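Local coordinates for chromosome-partitioning protein ParB (Caulobacter vibrioides, PDB 7BM8), which takes part in chromosome partition, binding DNA at the origin of replication and spreading along it through a CTP-dependent gating mechanism, at residues 74-79 and 106-111; 40-45 and 93-98; 57-62 and 98-103. One frame throughout, in Å; residues are numbered along the deposited sequence.

Contact 1: 74-79 and 106-111; sequences ILVRPS and VPIMVR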
loop_
_atom_site.group_PDB
_atom_site.type_symbol
_atom_site.label_atom_id
_atom_site.label_comp_id
_atom_site.label_asym_id
_atom_site.label_seq_id
_atom_site.Cartn_x
_atom_site.Cartn_y
_atom_site.Cartn_z
ATOM N N ILE A 74 -6.129 -10.136 7.881
ATOM C CA ILE A 74 -6.768 -8.907 8.438
ATOM C C ILE A 74 -6.462 -8.835 9.938
ATOM O O ILE A 74 -6.738 -9.815 10.652
ATOM C CB ILE A 74 -8.283 -8.900 8.140
ATOM C CG1 ILE A 74 -8.548 -8.825 6.632
ATOM C CG2 ILE A 74 -8.983 -7.777 8.893
ATOM C CD1 ILE A 74 -9.975 -9.131 6.235
ATOM N N LEU A 75 -5.901 -7.709 10.384
ATOM C CA LEU A 75 -5.525 -7.472 11.799
ATOM C C LEU A 75 -6.767 -7.001 12.560
ATOM O O LEU A 75 -7.384 -5.999 12.134
ATOM C CB LEU A 75 -4.399 -6.437 11.867
ATOM C CG LEU A 75 -3.867 -6.129 13.269
ATOM C CD1 LEU A 75 -3.487 -7.401 14.015
ATOM C CD2 LEU A 75 -2.683 -5.181 13.199
ATOM N N VAL A 76 -7.104 -7.712 13.640
ATOM C CA VAL A 76 -8.296 -7.455 14.500
ATOM C C VAL A 76 -7.865 -7.503 15.968
ATOM O O VAL A 76 -6.877 -8.193 16.270
ATOM C CB VAL A 76 -9.410 -8.483 14.231
ATOM C CG1 VAL A 76 -9.856 -8.458 12.779
ATOM C CG2 VAL A 76 -9.001 -9.890 14.648
ATOM N N ARG A 77 -8.600 -6.800 16.834
ATOM C CA ARG A 77 -8.571 -6.984 18.309
ATOM C C ARG A 77 -9.924 -7.533 18.746
ATOM O O ARG A 77 -10.925 -7.321 18.061
ATOM C CB ARG A 77 -8.258 -5.665 19.021
ATOM C CG ARG A 77 -9.369 -4.627 18.956
ATOM C CD ARG A 77 -9.004 -3.402 19.769
ATOM N NE ARG A 77 -9.909 -2.284 19.550
ATOM C CZ ARG A 77 -9.825 -1.109 20.168
ATOM N NH1 ARG A 77 -8.869 -0.884 21.055
ATOM N NH2 ARG A 77 -10.703 -0.159 19.897
ATOM N N PRO A 78 -10.001 -8.257 19.887
ATOM C CA PRO A 78 -11.287 -8.683 20.433
ATOM C C PRO A 78 -12.179 -7.447 20.614
ATOM O O PRO A 78 -11.680 -6.449 21.103
ATOM C CB PRO A 78 -10.939 -9.337 21.778
ATOM C CG PRO A 78 -9.482 -9.727 21.639
ATOM C CD PRO A 78 -8.868 -8.696 20.713
ATOM N N SER A 79 -13.442 -7.528 20.186
ATOM C CA SER A 79 -14.400 -6.391 20.186
ATOM C C SER A 79 -14.506 -5.817 21.596
ATOM O O SER A 79 -14.663 -6.561 22.561
ATOM C CB SER A 79 -15.749 -6.793 19.652
ATOM O OG SER A 79 -16.722 -5.798 19.934
ATOM N N VAL A 106 -12.573 -15.449 6.477
ATOM C CA VAL A 106 -11.407 -14.568 6.163
ATOM C C VAL A 106 -10.253 -14.912 7.098
ATOM O O VAL A 106 -10.472 -15.352 8.225
ATOM C CB VAL A 106 -11.766 -13.074 6.254
ATOM C CG1 VAL A 106 -12.581 -12.620 5.053
ATOM C CG2 VAL A 106 -12.487 -12.748 7.551
ATOM N N PRO A 107 -8.993 -14.720 6.646
ATOM C CA PRO A 107 -7.821 -14.896 7.501
ATOM C C PRO A 107 -7.628 -13.686 8.423
ATOM O O PRO A 107 -7.600 -12.578 7.917
ATOM C CB PRO A 107 -6.674 -14.996 6.491
ATOM C CG PRO A 107 -7.133 -14.137 5.326
ATOM C CD PRO A 107 -8.634 -14.317 5.276
ATOM N N ILE A 108 -7.514 -13.923 9.734
ATOM C CA ILE A 108 -7.389 -12.853 10.771
ATOM C C ILE A 108 -6.168 -13.138 11.647
ATOM O O ILE A 108 -5.716 -14.296 11.674
ATOM C CB ILE A 108 -8.672 -12.735 11.621
ATOM C CG1 ILE A 108 -9.043 -14.057 12.301
ATOM C CG2 ILE A 108 -9.820 -12.189 10.786
ATOM C CD1 ILE A 108 -10.122 -13.930 13.355
ATOM N N MET A 109 -5.671 -12.101 12.327
ATOM C CA MET A 109 -4.678 -12.193 13.431
ATOM C C MET A 109 -5.204 -11.381 14.615
ATOM O O MET A 109 -5.374 -10.153 14.449
ATOM C CB MET A 109 -3.317 -11.634 13.011
ATOM C CG MET A 109 -2.659 -12.426 11.908
ATOM S SD MET A 109 -1.312 -11.521 11.131
ATOM C CE MET A 109 -2.160 -10.051 10.552
ATOM N N VAL A 110 -5.464 -12.047 15.744
ATOM C CA VAL A 110 -6.033 -11.421 16.974
ATOM C C VAL A 110 -4.879 -11.010 17.893
ATOM O O VAL A 110 -4.081 -11.886 18.265
ATOM C CB VAL A 110 -7.008 -12.365 17.698
ATOM C CG1 VAL A 110 -7.661 -11.681 18.888
ATOM C CG2 VAL A 110 -8.063 -12.917 16.753
ATOM N N ARG A 111 -4.804 -9.721 18.230
ATOM C CA ARG A 111 -3.832 -9.149 19.198
ATOM C C ARG A 111 -4.601 -8.240 20.169
ATOM O O ARG A 111 -5.496 -7.508 19.705
ATOM C CB ARG A 111 -2.731 -8.384 18.456
ATOM C CG ARG A 111 -2.030 -9.169 17.353
ATOM C CD ARG A 111 -1.023 -10.197 17.852
ATOM N NE ARG A 111 -0.304 -10.851 16.758
ATOM C CZ ARG A 111 -0.738 -11.904 16.058
ATOM N NH1 ARG A 111 -1.907 -12.468 16.320
ATOM N NH2 ARG A 111 0.010 -12.396 15.085
#

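Contact 2: 40-45 and 93-98; sequences EILQRN and RRWRAA. With CTP (cytidine-5'-triphosphate), chain C.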
loop_
_atom_site.group_PDB
_atom_site.type_symbol
_atom_site.label_atom_id
_atom_site.label_comp_id
_atom_site.label_asym_id
_atom_site.label_seq_id
_atom_site.Cartn_x
_atom_site.Cartn_y
_atom_site.Cartn_z
ATOM N N GLU A 40 -18.579 -13.119 9.283
ATOM C CA GLU A 40 -19.797 -12.533 9.914
ATOM C C GLU A 40 -19.545 -12.071 11.357
ATOM O O GLU A 40 -20.406 -11.323 11.875
ATOM C CB GLU A 40 -20.945 -13.546 9.900
ATOM C CG GLU A 40 -21.458 -13.867 8.508
ATOM C CD GLU A 40 -20.919 -15.139 7.873
ATOM O OE1 GLU A 40 -19.869 -15.644 8.330
ATOM O OE2 GLU A 40 -21.565 -15.628 6.926
ATOM N N ILE A 41 -18.445 -12.497 11.992
ATOM C CA ILE A 41 -18.125 -12.166 13.415
ATOM C C ILE A 41 -17.071 -11.052 13.463
ATOM O O ILE A 41 -16.430 -10.892 14.518
ATOM C CB ILE A 41 -17.686 -13.422 14.195
ATOM C CG1 ILE A 41 -16.244 -13.836 13.884
ATOM C CG2 ILE A 41 -18.661 -14.564 13.946
ATOM C CD1 ILE A 41 -15.662 -14.817 14.874
ATOM N N LEU A 42 -16.917 -10.300 12.372
ATOM C CA LEU A 42 -15.983 -9.148 12.267
ATOM C C LEU A 42 -16.796 -7.863 12.111
ATOM O O LEU A 42 -17.793 -7.889 11.370
ATOM C CB LEU A 42 -15.052 -9.352 11.068
ATOM C CG LEU A 42 -13.633 -9.805 11.407
ATOM C CD1 LEU A 42 -13.629 -11.227 11.954
ATOM C CD2 LEU A 42 -12.728 -9.694 10.191
ATOM N N GLN A 43 -16.366 -6.790 12.777
ATOM C CA GLN A 43 -16.986 -5.442 12.686
ATOM C C GLN A 43 -15.883 -4.382 12.569
ATOM O O GLN A 43 -14.754 -4.635 13.041
ATOM C CB GLN A 43 -17.890 -5.206 13.897
ATOM C CG GLN A 43 -18.735 -3.944 13.800
ATOM C CD GLN A 43 -19.631 -3.950 12.588
ATOM O OE1 GLN A 43 -19.495 -3.122 11.686
ATOM N NE2 GLN A 43 -20.546 -4.905 12.551
ATOM N N ARG A 44 -16.213 -3.246 11.949
ATOM C CA ARG A 44 -15.292 -2.100 11.706
ATOM C C ARG A 44 -15.145 -1.270 12.987
ATOM O O ARG A 44 -16.082 -1.268 13.807
ATOM C CB ARG A 44 -15.806 -1.207 10.569
ATOM C CG ARG A 44 -17.306 -0.936 10.611
ATOM C CD ARG A 44 -17.795 0.055 9.572
ATOM N NE ARG A 44 -18.227 1.321 10.153
ATOM C CZ ARG A 44 -17.493 2.428 10.233
ATOM N NH1 ARG A 44 -16.253 2.458 9.771
ATOM N NH2 ARG A 44 -18.011 3.513 10.784
ATOM N N ASN A 45 -14.003 -0.598 13.148
ATOM C CA ASN A 45 -13.821 0.492 14.141
ATOM C C ASN A 45 -14.275 1.791 13.484
ATOM O O ASN A 45 -13.714 2.190 12.465
ATOM C CB ASN A 45 -12.375 0.596 14.628
ATOM C CG ASN A 45 -12.210 1.544 15.798
ATOM O OD1 ASN A 45 -13.190 2.006 16.381
ATOM N ND2 ASN A 45 -10.968 1.832 16.152
ATOM N N ARG A 93 -11.228 -2.595 4.011
ATOM C CA ARG A 93 -11.478 -2.751 2.552
ATOM C C ARG A 93 -11.488 -4.242 2.204
ATOM O O ARG A 93 -12.430 -4.673 1.515
ATOM C CB ARG A 93 -10.431 -2.003 1.722
ATOM C CG ARG A 93 -10.570 -0.490 1.780
ATOM C CD ARG A 93 -9.683 0.238 0.787
ATOM N NE ARG A 93 -10.064 -0.044 -0.591
ATOM C CZ ARG A 93 -9.341 -0.727 -1.477
ATOM N NH1 ARG A 93 -9.812 -0.913 -2.698
ATOM N NH2 ARG A 93 -8.154 -1.213 -1.161
ATOM N N ARG A 94 -10.481 -4.986 2.675
ATOM C CA ARG A 94 -10.362 -6.459 2.493
ATOM C C ARG A 94 -11.652 -7.139 2.965
ATOM O O ARG A 94 -12.203 -7.957 2.206
ATOM C CB ARG A 94 -9.153 -7.005 3.257
ATOM C CG ARG A 94 -7.850 -6.948 2.471
ATOM C CD ARG A 94 -6.634 -7.198 3.344
ATOM N NE ARG A 94 -6.250 -6.023 4.112
ATOM C CZ ARG A 94 -5.247 -5.979 4.982
ATOM N NH1 ARG A 94 -4.514 -7.054 5.213
ATOM N NH2 ARG A 94 -4.982 -4.856 5.625
ATOM N N TRP A 95 -12.116 -6.788 4.164
ATOM C CA TRP A 95 -13.349 -7.335 4.794
ATOM C C TRP A 95 -14.579 -7.027 3.929
ATOM O O TRP A 95 -15.381 -7.954 3.689
ATOM C CB TRP A 95 -13.495 -6.772 6.210
ATOM C CG TRP A 95 -14.774 -7.136 6.893
ATOM C CD1 TRP A 95 -15.248 -8.388 7.155
ATOM C CD2 TRP A 95 -15.734 -6.217 7.444
ATOM N NE1 TRP A 95 -16.442 -8.312 7.820
ATOM C CE2 TRP A 95 -16.764 -6.993 8.015
ATOM C CE3 TRP A 95 -15.818 -4.821 7.512
ATOM C CZ2 TRP A 95 -17.866 -6.414 8.642
ATOM C CZ3 TRP A 95 -16.908 -4.251 8.131
ATOM C CH2 TRP A 95 -17.914 -5.039 8.691
ATOM N N ARG A 96 -14.719 -5.775 3.487
ATOM C CA ARG A 96 -15.870 -5.301 2.671
ATOM C C ARG A 96 -15.800 -5.918 1.268
ATOM O O ARG A 96 -16.860 -6.335 0.751
ATOM C CB ARG A 96 -15.888 -3.772 2.620
ATOM C CG ARG A 96 -16.458 -3.135 3.879
ATOM C CD ARG A 96 -16.441 -1.622 3.825
ATOM N NE ARG A 96 -17.126 -1.033 4.968
ATOM C CZ ARG A 96 -17.154 0.265 5.254
ATOM N NH1 ARG A 96 -16.523 1.138 4.484
ATOM N NH2 ARG A 96 -17.807 0.691 6.320
ATOM N N ALA A 97 -14.603 -5.970 0.680
ATOM C CA ALA A 97 -14.331 -6.588 -0.638
ATOM C C ALA A 97 -14.677 -8.078 -0.584
ATOM O O ALA A 97 -15.435 -8.542 -1.459
ATOM C CB ALA A 97 -12.889 -6.375 -1.020
ATOM N N ALA A 98 -14.143 -8.795 0.410
ATOM C CA ALA A 98 -14.392 -10.237 0.641
ATOM C C ALA A 98 -15.895 -10.481 0.820
ATOM O O ALA A 98 -16.383 -11.511 0.309
ATOM C CB ALA A 98 -13.603 -10.717 1.835
HETATM N N1 CTP C . -4.676 -7.600 -0.822
HETATM C C2 CTP C . -4.911 -8.915 -0.404
HETATM N N3 CTP C . -5.447 -9.800 -1.277
HETATM C C4 CTP C . -5.754 -9.419 -2.524
HETATM C C5 CTP C . -5.529 -8.083 -2.967
HETATM C C6 CTP C . -5.000 -7.214 -2.092
HETATM O O2 CTP C . -4.616 -9.237 0.756
HETATM N N4 CTP C . -6.280 -10.326 -3.333
HETATM C "C1'" CTP C . -4.100 -6.651 0.169
HETATM C "C2'" CTP C . -3.091 -5.659 -0.402
HETATM O "O2'" CTP C . -1.852 -6.307 -0.584
HETATM C "C3'" CTP C . -3.082 -4.629 0.733
HETATM C "C4'" CTP C . -4.549 -4.618 1.204
HETATM O "O4'" CTP C . -5.130 -5.849 0.692
HETATM O "O3'" CTP C . -2.212 -5.029 1.784
HETATM C "C5'" CTP C . -5.379 -3.434 0.764
HETATM O "O5'" CTP C . -4.828 -2.229 1.357
HETATM P PA CTP C . -5.730 -0.950 1.707
HETATM O O1A CTP C . -5.027 -0.139 2.745
HETATM O O2A CTP C . -6.157 -0.277 0.447
HETATM O O3A CTP C . -7.010 -1.620 2.391
HETATM P PB CTP C . -7.073 -2.493 3.726
HETATM O O1B CTP C . -7.760 -3.777 3.418
HETATM O O2B CTP C . -5.700 -2.500 4.324
HETATM O O3B CTP C . -8.039 -1.610 4.643
HETATM P PG CTP C . -7.673 -0.382 5.622
HETATM O O1G CTP C . -7.727 -0.908 7.040
HETATM O O2G CTP C . -6.277 0.046 5.211
HETATM O O3G CTP C . -8.721 0.670 5.350
#

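Contact 3: 57-62 and 98-103; sequences DLEDLS and AQRAGL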
loop_
_atom_site.group_PDB
_atom_site.type_symbol
_atom_site.label_atom_id
_atom_site.label_comp_id
_atom_site.label_asym_id
_atom_site.label_seq_id
_atom_site.Cartn_x
_atom_site.Cartn_y
_atom_site.Cartn_z
ATOM N N ASP A 57 -12.524 1.347 -6.752
ATOM C CA ASP A 57 -11.375 0.637 -6.129
ATOM C C ASP A 57 -11.875 -0.632 -5.429
ATOM O O ASP A 57 -11.271 -1.700 -5.644
ATOM C CB ASP A 57 -10.625 1.550 -5.157
ATOM C CG ASP A 57 -10.042 2.791 -5.813
ATOM O OD1 ASP A 57 -10.381 3.046 -6.988
ATOM O OD2 ASP A 57 -9.257 3.494 -5.144
ATOM N N LEU A 58 -12.936 -0.516 -4.627
ATOM C CA LEU A 58 -13.502 -1.634 -3.823
ATOM C C LEU A 58 -13.925 -2.779 -4.752
ATOM O O LEU A 58 -13.719 -3.950 -4.370
ATOM C CB LEU A 58 -14.681 -1.113 -2.994
ATOM C CG LEU A 58 -15.330 -2.128 -2.052
ATOM C CD1 LEU A 58 -14.287 -2.886 -1.244
ATOM C CD2 LEU A 58 -16.320 -1.443 -1.126
ATOM N N GLU A 59 -14.484 -2.449 -5.923
ATOM C CA GLU A 59 -14.872 -3.422 -6.982
ATOM C C GLU A 59 -13.628 -4.201 -7.433
ATOM O O GLU A 59 -13.710 -5.444 -7.530
ATOM C CB GLU A 59 -15.536 -2.693 -8.154
ATOM C CG GLU A 59 -15.957 -3.602 -9.299
ATOM C CD GLU A 59 -16.952 -4.690 -8.934
ATOM O OE1 GLU A 59 -17.711 -4.498 -7.963
ATOM O OE2 GLU A 59 -16.965 -5.731 -9.621
ATOM N N ASP A 60 -12.521 -3.497 -7.689
ATOM C CA ASP A 60 -11.234 -4.092 -8.140
ATOM C C ASP A 60 -10.730 -5.083 -7.088
ATOM O O ASP A 60 -10.255 -6.162 -7.481
ATOM C CB ASP A 60 -10.170 -3.024 -8.397
ATOM C CG ASP A 60 -10.434 -2.163 -9.618
ATOM O OD1 ASP A 60 -11.237 -2.587 -10.474
ATOM O OD2 ASP A 60 -9.827 -1.077 -9.705
ATOM N N LEU A 61 -10.820 -4.719 -5.808
ATOM C CA LEU A 61 -10.317 -5.544 -4.678
ATOM C C LEU A 61 -11.171 -6.813 -4.557
ATOM O O LEU A 61 -10.585 -7.911 -4.462
ATOM C CB LEU A 61 -10.344 -4.714 -3.390
ATOM C CG LEU A 61 -9.803 -5.406 -2.138
ATOM C CD1 LEU A 61 -8.471 -6.088 -2.410
ATOM C CD2 LEU A 61 -9.670 -4.419 -0.987
ATOM N N SER A 62 -12.500 -6.665 -4.574
ATOM C CA SER A 62 -13.473 -7.787 -4.509
ATOM C C SER A 62 -13.233 -8.748 -5.680
ATOM O O SER A 62 -13.266 -9.971 -5.448
ATOM C CB SER A 62 -14.895 -7.285 -4.471
ATOM O OG SER A 62 -15.060 -6.164 -5.323
ATOM N N ALA A 98 -14.143 -8.795 0.410
ATOM C CA ALA A 98 -14.392 -10.237 0.641
ATOM C C ALA A 98 -15.895 -10.481 0.820
ATOM O O ALA A 98 -16.383 -11.511 0.309
ATOM C CB ALA A 98 -13.603 -10.717 1.835
ATOM N N GLN A 99 -16.595 -9.571 1.515
ATOM C CA GLN A 99 -18.069 -9.631 1.735
ATOM C C GLN A 99 -18.774 -9.640 0.374
ATOM O O GLN A 99 -19.487 -10.620 0.089
ATOM C CB GLN A 99 -18.555 -8.470 2.606
ATOM C CG GLN A 99 -18.645 -8.818 4.087
ATOM C CD GLN A 99 -19.159 -7.691 4.951
ATOM O OE1 GLN A 99 -19.242 -6.536 4.530
ATOM N NE2 GLN A 99 -19.500 -8.021 6.187
ATOM N N ARG A 100 -18.556 -8.598 -0.434
ATOM C CA ARG A 100 -19.104 -8.468 -1.811
ATOM C C ARG A 100 -18.732 -9.709 -2.628
ATOM O O ARG A 100 -19.620 -10.243 -3.317
ATOM C CB ARG A 100 -18.586 -7.190 -2.479
ATOM C CG ARG A 100 -19.199 -5.920 -1.910
ATOM C CD ARG A 100 -18.585 -4.651 -2.462
ATOM N NE ARG A 100 -18.872 -4.443 -3.876
ATOM C CZ ARG A 100 -18.767 -3.275 -4.508
ATOM N NH1 ARG A 100 -18.381 -2.188 -3.858
ATOM N NH2 ARG A 100 -19.052 -3.196 -5.797
ATOM N N ALA A 101 -17.476 -10.158 -2.522
ATOM C CA ALA A 101 -16.919 -11.342 -3.222
ATOM C C ALA A 101 -17.582 -12.639 -2.734
ATOM O O ALA A 101 -17.326 -13.688 -3.342
ATOM C CB ALA A 101 -15.422 -11.391 -3.030
ATOM N N GLY A 102 -18.389 -12.586 -1.673
ATOM C CA GLY A 102 -19.168 -13.737 -1.176
ATOM C C GLY A 102 -18.287 -14.791 -0.523
ATOM O O GLY A 102 -18.612 -15.983 -0.638
ATOM N N LEU A 103 -17.213 -14.377 0.152
ATOM C CA LEU A 103 -16.351 -15.284 0.956
ATOM C C LEU A 103 -17.032 -15.535 2.304
ATOM O O LEU A 103 -17.528 -14.558 2.893
ATOM C CB LEU A 103 -14.961 -14.664 1.140
ATOM C CG LEU A 103 -13.941 -15.006 0.056
ATOM C CD1 LEU A 103 -14.385 -14.477 -1.299
ATOM C CD2 LEU A 103 -12.570 -14.460 0.415
#

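Contact 1: 74-79 and 106-111
Ile74, Leu75 and Val76 pair in parallel with Ile108, Met109 and Val110, joining two adjacent strands of the mixed sheet in the ParB N-terminal domain. Four backbone bonds zigzag between the strands. Ile74 gives its N to Pro107 O (2.9 Å) and takes Met109 N on its own O (3.0 Å). Val76 repeats the pattern two residues on, N to Met109 O (3.1 Å) and O from Arg111 N (3.2 Å), so each of these two residues straddles a partner of the other strand. The strand axes still turn 48° against each other, a marked twist.

On the face carrying Ile74, Val76, Ile108 and Val110, the side chains meet mostly through branched carbon. Val76 CG2 lies 3.8 Å from Val110 CG2 and 4.2 Å from Ile108 CB; at the margin, Pro78 CD adds a contact with Val110 CG1 at 3.7 Å. Leu42 comes in over this face and touches Val76, Val106 and Ile108. On the other face, Leu75 has CG anti to its backbone N (chi1 -178°), which sends CD1 forward to Arg111 CG at 4.0 Å, the two side chains crossing at about a right angle. Met109, beside it, also packs on Pro73 of the second subunit. Flanked by 86-88 and 35-38, strands 74-78 and 105-110 form the parallel pair inside the mixed sheet of the ParB N-terminal domain.

Contact 2: 40-45 and 93-98
Trp95 reaches out from helix 92-100 and brings its indole up to strand 42-44, where Leu42, Gln43 and Arg44 meet it in turn. Its CG stands anti to the backbone N (chi1 174°), which swings the ring off the helix toward the strand. Leu42 CB sits 3.7 Å from Trp95 NE1, at the pyrrole end, the two side chains sliding past each other in opposite directions; that NE1 bonds to Ile39 O. At the benzene end, Gln43 bends at chi2 to bring OE1 within 3.9 Å of Trp95 CH2, its amide nearly perpendicular to the ring (85°). Arg44 crosses at about a right angle, with CB 4.1 Å from Trp95 CZ3.

Farther out, the extended Arg96 crosses Arg44 at a slant, its NH2 3.3 Å from Arg44 CD. Glu92 probably eases the meeting of these two like charges: it forms a salt bridge with Arg96 and a long, weak ion pair with Arg44.

From the same helix Arg93 and Arg94 go to CTP. Arg94 grips O1B twice, through its N (3.1 Å) and through a nearly straight bond from NE (2.8 Å, 170°), the latter in the guanidinium plane. Its NH2 takes CTP O2B at 2.8 Å, and Gln72 O holds NH1. Arg93, bent at chi3, brings NH2 to CTP O2A at 2.7 Å. Ala130 and Glu125 of the second subunit bind the same nucleotide. Arg93 and Arg94 belong to the CTP pocket, in the GERRxRA motif at the start of the helix, while Trp95 of the same motif faces the sheet.

Contact 3: 57-62 and 98-103
Arg100 NH2 meets Glu59 OE1 at 2.9 Å, a salt bridge that ties the end of helix 92-100 to the flank of helix 55-68. The turn around Arg100 that closes the helix is a Schellman motif: Leu103 N bonds back to Ala98 O at 3.0 Å and Gly102 N to Gln99 O at 2.9 Å, with Gly102 at a positive phi of 71°.

The salt bridge is skewed, since the carboxylate and guanidinium planes stand 54° apart and the two side chains cross at about a right angle. Glu59 gets there by a bend at chi2, Arg100 by one at chi3 (68°) that turns its guanidinium across the neighbouring helix. A second carboxylate, that of Glu55, takes Arg100 NH1, so two acids of helix 55-68 share the guanidinium. Leu58 CD2 approaches at the edge of the group, near its plane, 3.5 Å from NH1, and the backbone N of Glu59 sits above one face, off its centre.

One turn along, Leu61 packs on Ala97, touches CTP and also reaches Gln128 of the second subunit, so this helix pair borders both pocket and dimer partner. Nearer the turn the backbones come close, with Ser62 CB 4.2 Å from Arg100 CB and Ala101 CB 3.5 Å from Ser62 O.

Overall arrangement
All three contacts belong to the ParB N-terminal domain, and all three reach the second subunit. Contact 1 is its buried layer, held by backbone bonds and branched apolar side chains. Contact 2 is partly buried and joins an outer strand of the same sheet to helix 92-100: Leu42 runs into the carbon layer of contact 1, where its CD2 is 3.9 Å from Ile108 CG2, and Ile74 CD1 packs on Arg94 CB. Contact 3 uses the far end of that helix and lies at the surface, where a salt bridge carries the contact and a few apolar groups remain. Contacts 2 and 3 share Ala98, and between them Arg93, Arg94 and Leu61 touch CTP.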